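Local coordinates for rhodanese domain-containing protein (Thermoplasma volcanium GSS1, PDB 3GK5), which is of unknown function but consists, in this fragment, of a rhodanese-like domain, a fold shared by sulfurtransferases and related phosphatases, at residues Asp55-Val60 against Gly79-Asp84; Thr19-Arg24 against Ile38-Ser43; Ser5-Asp10 against Asp84-Ile89. All coordinates share one frame; numbering follows the deposited sequence.

Contact 1: residues Asp55-Val60 against Gly79-Asp84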
loop_
_atom_site.group_PDB
_atom_site.type_symbol
_atom_site.label_atom_id
_atom_site.label_comp_id
_atom_site.label_asym_id
_atom_site.label_seq_id
_atom_site.Cartn_x
_atom_site.Cartn_y
_atom_site.Cartn_z
ATOM N N ASP A 55 -11.211 -9.292 -6.486
ATOM C CA ASP A 55 -12.330 -8.359 -6.552
ATOM C C ASP A 55 -12.097 -7.101 -5.724
ATOM O O ASP A 55 -13.051 -6.434 -5.325
ATOM C CB ASP A 55 -13.603 -9.038 -6.058
ATOM C CG ASP A 55 -13.509 -9.447 -4.607
ATOM O OD1 ASP A 55 -12.619 -10.254 -4.271
ATOM O OD2 ASP A 55 -14.325 -8.965 -3.799
ATOM N N LYS A 56 -10.838 -6.781 -5.456
ATOM C CA LYS A 56 -10.531 -5.589 -4.687
ATOM C C LYS A 56 -9.593 -4.669 -5.426
ATOM O O LYS A 56 -8.871 -5.093 -6.325
ATOM C CB LYS A 56 -9.917 -5.953 -3.339
ATOM C CG LYS A 56 -10.917 -6.487 -2.354
ATOM C CD LYS A 56 -10.227 -6.934 -1.098
ATOM C CE LYS A 56 -11.183 -7.669 -0.185
ATOM N NZ LYS A 56 -10.408 -8.428 0.839
ATOM N N LYS A 57 -9.631 -3.398 -5.039
ATOM C CA LYS A 57 -8.785 -2.358 -5.615
ATOM C C LYS A 57 -7.748 -2.038 -4.545
ATOM O O LYS A 57 -8.058 -1.404 -3.541
ATOM C CB LYS A 57 -9.631 -1.120 -5.913
ATOM C CG LYS A 57 -8.873 0.073 -6.474
ATOM C CD LYS A 57 -8.600 -0.085 -7.957
ATOM C CE LYS A 57 -8.867 1.217 -8.727
ATOM N NZ LYS A 57 -7.849 2.288 -8.478
ATOM N N TYR A 58 -6.517 -2.482 -4.757
ATOM C CA TYR A 58 -5.465 -2.250 -3.778
ATOM C C TYR A 58 -4.605 -1.017 -4.020
ATOM O O TYR A 58 -4.327 -0.642 -5.160
ATOM C CB TYR A 58 -4.548 -3.473 -3.688
ATOM C CG TYR A 58 -5.213 -4.715 -3.133
ATOM C CD1 TYR A 58 -5.695 -5.720 -3.981
ATOM C CD2 TYR A 58 -5.341 -4.897 -1.757
ATOM C CE1 TYR A 58 -6.281 -6.875 -3.463
ATOM C CE2 TYR A 58 -5.923 -6.042 -1.233
ATOM C CZ TYR A 58 -6.390 -7.023 -2.082
ATOM O OH TYR A 58 -6.966 -8.145 -1.543
ATOM N N ALA A 59 -4.192 -0.398 -2.921
ATOM C CA ALA A 59 -3.323 0.770 -2.952
ATOM C C ALA A 59 -2.049 0.331 -2.219
ATOM O O ALA A 59 -2.038 0.196 -0.991
ATOM C CB ALA A 59 -3.995 1.956 -2.230
ATOM N N VAL A 60 -0.983 0.092 -2.976
ATOM C CA VAL A 60 0.272 -0.375 -2.395
ATOM C C VAL A 60 1.100 0.768 -1.871
ATOM O O VAL A 60 1.503 1.661 -2.616
ATOM C CB VAL A 60 1.120 -1.144 -3.414
ATOM C CG1 VAL A 60 2.207 -1.913 -2.692
ATOM C CG2 VAL A 60 0.248 -2.061 -4.224
ATOM N N GLY A 79 -2.691 -9.924 -12.983
ATOM C CA GLY A 79 -4.099 -9.588 -13.119
ATOM C C GLY A 79 -4.784 -8.992 -11.905
ATOM O O GLY A 79 -5.997 -9.127 -11.740
ATOM N N LEU A 80 -4.015 -8.330 -11.048
ATOM C CA LEU A 80 -4.589 -7.716 -9.862
ATOM C C LEU A 80 -4.799 -6.231 -10.064
ATOM O O LEU A 80 -3.990 -5.541 -10.685
ATOM C CB LEU A 80 -3.704 -7.942 -8.635
ATOM C CG LEU A 80 -3.825 -9.293 -7.933
ATOM C CD1 LEU A 80 -2.748 -9.397 -6.873
ATOM C CD2 LEU A 80 -5.207 -9.440 -7.302
ATOM N N ASN A 81 -5.911 -5.749 -9.537
ATOM C CA ASN A 81 -6.247 -4.346 -9.634
ATOM C C ASN A 81 -5.571 -3.611 -8.472
ATOM O O ASN A 81 -6.176 -3.423 -7.411
ATOM C CB ASN A 81 -7.764 -4.196 -9.576
ATOM C CG ASN A 81 -8.209 -2.773 -9.717
ATOM O OD1 ASN A 81 -7.489 -1.941 -10.269
ATOM N ND2 ASN A 81 -9.412 -2.478 -9.234
ATOM N N ILE A 82 -4.308 -3.228 -8.675
ATOM C CA ILE A 82 -3.534 -2.513 -7.659
ATOM C C ILE A 82 -2.925 -1.243 -8.229
ATOM O O ILE A 82 -2.709 -1.134 -9.432
ATOM C CB ILE A 82 -2.370 -3.371 -7.074
ATOM C CG1 ILE A 82 -1.128 -3.273 -7.963
ATOM C CG2 ILE A 82 -2.806 -4.825 -6.924
ATOM C CD1 ILE A 82 -1.285 -3.859 -9.347
ATOM N N VAL A 83 -2.648 -0.286 -7.351
ATOM C CA VAL A 83 -2.058 0.987 -7.741
ATOM C C VAL A 83 -0.925 1.320 -6.775
ATOM O O VAL A 83 -0.922 0.842 -5.646
ATOM C CB VAL A 83 -3.099 2.100 -7.667
ATOM C CG1 VAL A 83 -4.217 1.838 -8.671
ATOM C CG2 VAL A 83 -3.658 2.165 -6.258
ATOM N N ASP A 84 0.029 2.135 -7.214
ATOM C CA ASP A 84 1.163 2.525 -6.372
ATOM C C ASP A 84 0.863 3.878 -5.720
ATOM O O ASP A 84 0.315 4.770 -6.367
ATOM C CB ASP A 84 2.441 2.609 -7.230
ATOM C CG ASP A 84 3.687 2.933 -6.420
ATOM O OD1 ASP A 84 3.859 2.349 -5.326
ATOM O OD2 ASP A 84 4.513 3.759 -6.881
HETATM O O HOH W 1 -7.406 -7.307 -7.323
#
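K56 turns its carbonyl toward N81, and N81 CB packs against K56 O. A water between the segments lies near K56 O and accepts from N81 N at 3.1 Å. The ammonium of K56 pairs with E53. The side chain of K57 is bent and crosses V83 at about a right angle, with NZ 3.7 Å from V83 CG1; NZ is hydrogen-bonded to Y18 OH. At Y58 the strands come into register. Y58 N donates to N81 O at 2.8 Å, and Y58 O accepts from V83 N at 2.8 Å. Y58 CB rests 3.9 Å from I82 CG2, while its hydroxyl bonds to the backbone N of E53. A59 projects from the opposite face, with CB 4.0 Å from V83 CG2. V60 N then bonds to V83 O at 2.8 Å. With V60 CG1 anti to its backbone N (chi1 -165°), CG2 sits beside that N and meets I82 CB at 4.1 Å. V60, I82 and D84 all touch V72 of helix 66-76. That helix links the two parallel strands, and the whole is the beta-alpha-beta crossover of the central rhodanese sheet.

Contact 2: residues Thr19-Arg24 against Ile38-Ser43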
loop_
_atom_site.group_PDB
_atom_site.type_symbol
_atom_site.label_atom_id
_atom_site.label_comp_id
_atom_site.label_asym_id
_atom_site.label_seq_id
_atom_site.Cartn_x
_atom_site.Cartn_y
_atom_site.Cartn_z
ATOM N N THR A 19 -8.122 -0.703 -0.591
ATOM C CA THR A 19 -7.705 -1.568 0.498
ATOM C C THR A 19 -6.199 -1.409 0.514
ATOM O O THR A 19 -5.504 -2.026 -0.270
ATOM C CB THR A 19 -8.029 -3.035 0.217
ATOM O OG1 THR A 19 -9.449 -3.218 0.188
ATOM C CG2 THR A 19 -7.410 -3.925 1.293
ATOM N N VAL A 20 -5.707 -0.560 1.403
ATOM C CA VAL A 20 -4.282 -0.288 1.503
ATOM C C VAL A 20 -3.443 -1.527 1.790
ATOM O O VAL A 20 -3.700 -2.239 2.761
ATOM C CB VAL A 20 -4.011 0.739 2.613
ATOM C CG1 VAL A 20 -2.545 1.070 2.662
ATOM C CG2 VAL A 20 -4.842 1.985 2.378
ATOM N N LEU A 21 -2.441 -1.778 0.947
ATOM C CA LEU A 21 -1.536 -2.914 1.145
ATOM C C LEU A 21 -0.189 -2.327 1.565
ATOM O O LEU A 21 0.480 -1.664 0.769
ATOM C CB LEU A 21 -1.338 -3.700 -0.149
ATOM C CG LEU A 21 -1.058 -5.205 -0.067
ATOM C CD1 LEU A 21 -0.325 -5.624 -1.335
ATOM C CD2 LEU A 21 -0.236 -5.566 1.150
ATOM N N ASP A 22 0.212 -2.578 2.808
ATOM C CA ASP A 22 1.476 -2.051 3.320
ATOM C C ASP A 22 2.542 -3.125 3.169
ATOM O O ASP A 22 2.496 -4.147 3.849
ATOM C CB ASP A 22 1.313 -1.644 4.788
ATOM C CG ASP A 22 2.488 -0.859 5.309
ATOM O OD1 ASP A 22 2.247 0.074 6.110
ATOM O OD2 ASP A 22 3.649 -1.169 4.937
ATOM N N VAL A 23 3.500 -2.881 2.276
ATOM C CA VAL A 23 4.564 -3.840 1.988
ATOM C C VAL A 23 5.868 -3.617 2.738
ATOM O O VAL A 23 6.906 -4.172 2.378
ATOM C CB VAL A 23 4.856 -3.863 0.493
ATOM C CG1 VAL A 23 3.562 -4.134 -0.265
ATOM C CG2 VAL A 23 5.457 -2.538 0.071
ATOM N N ARG A 24 5.801 -2.815 3.788
ATOM C CA ARG A 24 6.957 -2.516 4.620
ATOM C C ARG A 24 7.127 -3.643 5.630
ATOM O O ARG A 24 6.247 -4.487 5.780
ATOM C CB ARG A 24 6.739 -1.193 5.361
ATOM C CG ARG A 24 6.499 -0.002 4.448
ATOM C CD ARG A 24 6.418 1.283 5.241
ATOM N NE ARG A 24 5.237 1.299 6.097
ATOM C CZ ARG A 24 5.100 2.071 7.168
ATOM N NH1 ARG A 24 6.076 2.894 7.524
ATOM N NH2 ARG A 24 3.988 2.016 7.881
ATOM N N ILE A 38 -3.686 -3.989 5.147
ATOM C CA ILE A 38 -3.129 -5.320 5.340
ATOM C C ILE A 38 -1.624 -5.216 5.151
ATOM O O ILE A 38 -1.154 -4.533 4.238
ATOM C CB ILE A 38 -3.671 -6.323 4.317
ATOM C CG1 ILE A 38 -2.858 -7.627 4.392
ATOM C CG2 ILE A 38 -3.591 -5.726 2.919
ATOM C CD1 ILE A 38 -2.879 -8.314 5.760
ATOM N N ASN A 39 -0.876 -5.903 6.010
ATOM C CA ASN A 39 0.577 -5.868 5.958
ATOM C C ASN A 39 1.219 -7.107 5.339
ATOM O O ASN A 39 1.099 -8.216 5.858
ATOM C CB ASN A 39 1.139 -5.667 7.367
ATOM C CG ASN A 39 2.657 -5.552 7.394
ATOM O OD1 ASN A 39 3.290 -5.919 8.391
ATOM N ND2 ASN A 39 3.250 -5.029 6.315
ATOM N N ILE A 40 1.884 -6.900 4.210
ATOM C CA ILE A 40 2.605 -7.960 3.541
ATOM C C ILE A 40 3.975 -7.418 3.140
ATOM O O ILE A 40 4.100 -6.661 2.173
ATOM C CB ILE A 40 1.893 -8.466 2.278
ATOM C CG1 ILE A 40 0.545 -9.095 2.654
ATOM C CG2 ILE A 40 2.769 -9.533 1.592
ATOM C CD1 ILE A 40 -0.301 -9.537 1.460
ATOM N N PRO A 41 5.020 -7.782 3.897
ATOM C CA PRO A 41 6.375 -7.311 3.583
ATOM C C PRO A 41 6.792 -7.847 2.220
ATOM O O PRO A 41 6.412 -8.953 1.868
ATOM C CB PRO A 41 7.213 -7.898 4.715
ATOM C CG PRO A 41 6.241 -7.933 5.862
ATOM C CD PRO A 41 4.986 -8.462 5.205
ATOM N N ILE A 42 7.550 -7.064 1.455
ATOM C CA ILE A 42 8.007 -7.484 0.127
ATOM C C ILE A 42 8.796 -8.791 0.159
ATOM O O ILE A 42 8.982 -9.439 -0.873
ATOM C CB ILE A 42 8.921 -6.422 -0.533
ATOM C CG1 ILE A 42 9.945 -5.939 0.484
ATOM C CG2 ILE A 42 8.100 -5.282 -1.094
ATOM C CD1 ILE A 42 10.862 -4.862 -0.039
ATOM N N SER A 43 9.273 -9.173 1.338
ATOM C CA SER A 43 10.052 -10.401 1.478
ATOM C C SER A 43 9.138 -11.603 1.612
ATOM O O SER A 43 9.592 -12.749 1.707
ATOM C CB SER A 43 10.961 -10.312 2.698
ATOM O OG SER A 43 11.881 -9.241 2.543
#
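N39 reaches D22 with CG anti to its own backbone N (chi1 -177°), and D22 also holds CG anti to N (chi1 -169°). The two side chains lie on the same face of the sheet. N39 ND2 spans two carbonyls: it donates to D22 O at 2.7 Å and to R24 O at 3.1 Å. Two in-plane acceptors on one nitrogen fix the rotation of the amide. D22 O has a second donor, I40 N at 2.8 Å. The amide nitrogen stands above the carbonyl plane by 40°, and I40 N comes from the opposite face. The D22 carboxylate turns back on its own segment. OD2 accepts from R24 N at 2.9 Å, an Asx turn. The guanidinium meets the carboxylate side-on and in plane through NE and NH2, with R24 NH2 to D22 OD1 at 3.2 Å. R24 NH2 also bonds to G32 O. An alanine at D22 would probably leave the R24 guanidinium without its charged mate and held by G32 O with less to fix its rotation, and the R24 N-H without its Asx-turn acceptor. On the other face L21 CD2 packs 3.8 Å from I38 CG2 and also touches I40. Beyond the strands, I42 N donates to V23 O at 3.1 Å, and V23 CB meets I42 CG2 at 3.9 Å. R24 and I42 both touch R67. The arrangement closes the beta-alpha-beta unit of strands 19-22 and 38-39, at the edge of the parallel sheet of the rhodanese domain.

Contact 3: residues Ser5-Asp10 against Asp84-Ile89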
loop_
_atom_site.group_PDB
_atom_site.type_symbol
_atom_site.label_atom_id
_atom_site.label_comp_id
_atom_site.label_asym_id
_atom_site.label_seq_id
_atom_site.Cartn_x
_atom_site.Cartn_y
_atom_site.Cartn_z
ATOM N N SER A 5 -0.603 4.757 -10.710
ATOM C CA SER A 5 -0.168 5.410 -9.485
ATOM C C SER A 5 -1.291 6.282 -8.929
ATOM O O SER A 5 -2.208 6.658 -9.664
ATOM C CB SER A 5 1.074 6.253 -9.772
ATOM O OG SER A 5 1.575 6.846 -8.592
ATOM N N ILE A 6 -1.219 6.601 -7.635
ATOM C CA ILE A 6 -2.244 7.419 -6.984
ATOM C C ILE A 6 -1.712 8.375 -5.916
ATOM O O ILE A 6 -0.963 7.991 -5.025
ATOM C CB ILE A 6 -3.350 6.531 -6.336
ATOM C CG1 ILE A 6 -4.349 7.397 -5.576
ATOM C CG2 ILE A 6 -2.736 5.531 -5.387
ATOM C CD1 ILE A 6 -5.438 6.601 -4.896
ATOM N N ASN A 7 -2.133 9.628 -6.024
ATOM C CA ASN A 7 -1.743 10.681 -5.102
ATOM C C ASN A 7 -2.274 10.381 -3.698
ATOM O O ASN A 7 -3.232 9.626 -3.540
ATOM C CB ASN A 7 -2.327 12.005 -5.593
ATOM C CG ASN A 7 -1.739 13.196 -4.888
ATOM O OD1 ASN A 7 -2.360 14.258 -4.818
ATOM N ND2 ASN A 7 -0.522 13.038 -4.371
ATOM N N ALA A 8 -1.661 10.983 -2.680
ATOM C CA ALA A 8 -2.099 10.780 -1.300
ATOM C C ALA A 8 -3.507 11.333 -1.108
ATOM O O ALA A 8 -4.385 10.661 -0.573
ATOM C CB ALA A 8 -1.142 11.466 -0.341
ATOM N N ALA A 9 -3.710 12.568 -1.548
ATOM C CA ALA A 9 -5.004 13.214 -1.425
ATOM C C ALA A 9 -6.067 12.371 -2.103
ATOM O O ALA A 9 -7.182 12.235 -1.593
ATOM C CB ALA A 9 -4.961 14.609 -2.041
ATOM N N ASP A 10 -5.717 11.806 -3.253
ATOM C CA ASP A 10 -6.639 10.958 -4.006
ATOM C C ASP A 10 -7.033 9.749 -3.172
ATOM O O ASP A 10 -8.221 9.465 -2.993
ATOM C CB ASP A 10 -5.980 10.483 -5.304
ATOM C CG ASP A 10 -5.877 11.575 -6.348
ATOM O OD1 ASP A 10 -4.971 11.480 -7.209
ATOM O OD2 ASP A 10 -6.706 12.517 -6.318
ATOM N N ASP A 84 0.029 2.135 -7.214
ATOM C CA ASP A 84 1.163 2.525 -6.372
ATOM C C ASP A 84 0.863 3.878 -5.720
ATOM O O ASP A 84 0.315 4.770 -6.367
ATOM C CB ASP A 84 2.441 2.609 -7.230
ATOM C CG ASP A 84 3.687 2.933 -6.420
ATOM O OD1 ASP A 84 3.859 2.349 -5.326
ATOM O OD2 ASP A 84 4.513 3.759 -6.881
ATOM N N VAL A 85 1.200 4.023 -4.442
ATOM C CA VAL A 85 0.960 5.280 -3.736
ATOM C C VAL A 85 2.218 6.158 -3.738
ATOM O O VAL A 85 3.243 5.815 -3.136
ATOM C CB VAL A 85 0.530 5.042 -2.264
ATOM C CG1 VAL A 85 0.268 6.373 -1.575
ATOM C CG2 VAL A 85 -0.700 4.163 -2.203
ATOM N N GLU A 86 2.120 7.301 -4.406
ATOM C CA GLU A 86 3.233 8.239 -4.524
ATOM C C GLU A 86 3.717 8.824 -3.200
ATOM O O GLU A 86 2.919 9.272 -2.380
ATOM C CB GLU A 86 2.823 9.374 -5.464
ATOM C CG GLU A 86 2.267 8.866 -6.784
ATOM C CD GLU A 86 1.453 9.902 -7.533
ATOM O OE1 GLU A 86 0.957 9.571 -8.635
ATOM O OE2 GLU A 86 1.306 11.037 -7.023
ATOM N N GLY A 87 5.032 8.822 -3.010
ATOM C CA GLY A 87 5.617 9.370 -1.801
ATOM C C GLY A 87 5.650 8.440 -0.602
ATOM O O GLY A 87 6.280 8.749 0.413
ATOM N N GLY A 88 4.978 7.300 -0.713
ATOM C CA GLY A 88 4.942 6.362 0.393
ATOM C C GLY A 88 4.062 6.887 1.510
ATOM O O GLY A 88 3.251 7.795 1.305
ATOM N N ILE A 89 4.210 6.309 2.696
ATOM C CA ILE A 89 3.432 6.743 3.849
ATOM C C ILE A 89 4.112 7.992 4.417
ATOM O O ILE A 89 3.536 8.718 5.224
ATOM C CB ILE A 89 3.360 5.624 4.913
ATOM C CG1 ILE A 89 2.257 5.922 5.923
ATOM C CG2 ILE A 89 4.695 5.492 5.625
ATOM C CD1 ILE A 89 1.872 4.714 6.774
HETATM O O HOH W 2 1.632 11.392 -2.471
#
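S5 and D84 share one face of the strand pair, I6 and V85 the other; E86, just past the strand, leans toward S5. The E86 chain is extended beyond CG and reaches over toward the segment of S5 and N7. Its carboxylate brings OE1 to 2.8 Å from S5 OG, a bond that is doubtful because the hydroxyl is crowded in the model. E86 OE2 lies 3.6 Å from N7 CA. The D84 carboxylate is held by S68 and Y3. Behind, I6 CG2 meets V85 CG2 at 4.0 Å. I6 has CG1 anti to its backbone N (chi1 176°), which leaves CG2 between N and the carbonyl carbon, only 3.3 Å from D84 O. Both I6 and V85 touch L11 of helix 8-13, which packs on this face. Here strand 5-6 is the outermost strand of the parallel rhodanese sheet, joined to strand 82-85 from far along the chain. I6 N donates to D84 O at 2.7 Å. E86 N returns a bond to I6 O at 3.2 Å. A type II turn from V85 to G88 follows, with a weak bond from G88 N to V85 O, and leads into helix 88-94.

In the fold
All three contacts belong to one parallel sheet, ordered 5-6, 82-85, 58-61, 19-22, 38-39. Contact 1 is the middle. Its centre is about 12 Å from that of contact 2 and about 13 Å from that of contact 3. A59 O and L21 N, 2.8 Å apart, probably bond contact 1 to contact 2. D84 is shared by contacts 1 and 3, and V83 CG2 packs 3.6 Å from I6 CG2. Contacts 2 and 3 meet where R24 NH1 lies 3.5 Å from I89 CG2. I89 is also backbone-bonded to C62, just after strand 58-61. C62 to R67 matches the six-residue active-site loop of rhodaneses, which begins with the cysteine, so this end of the sheet is probably the active-site end.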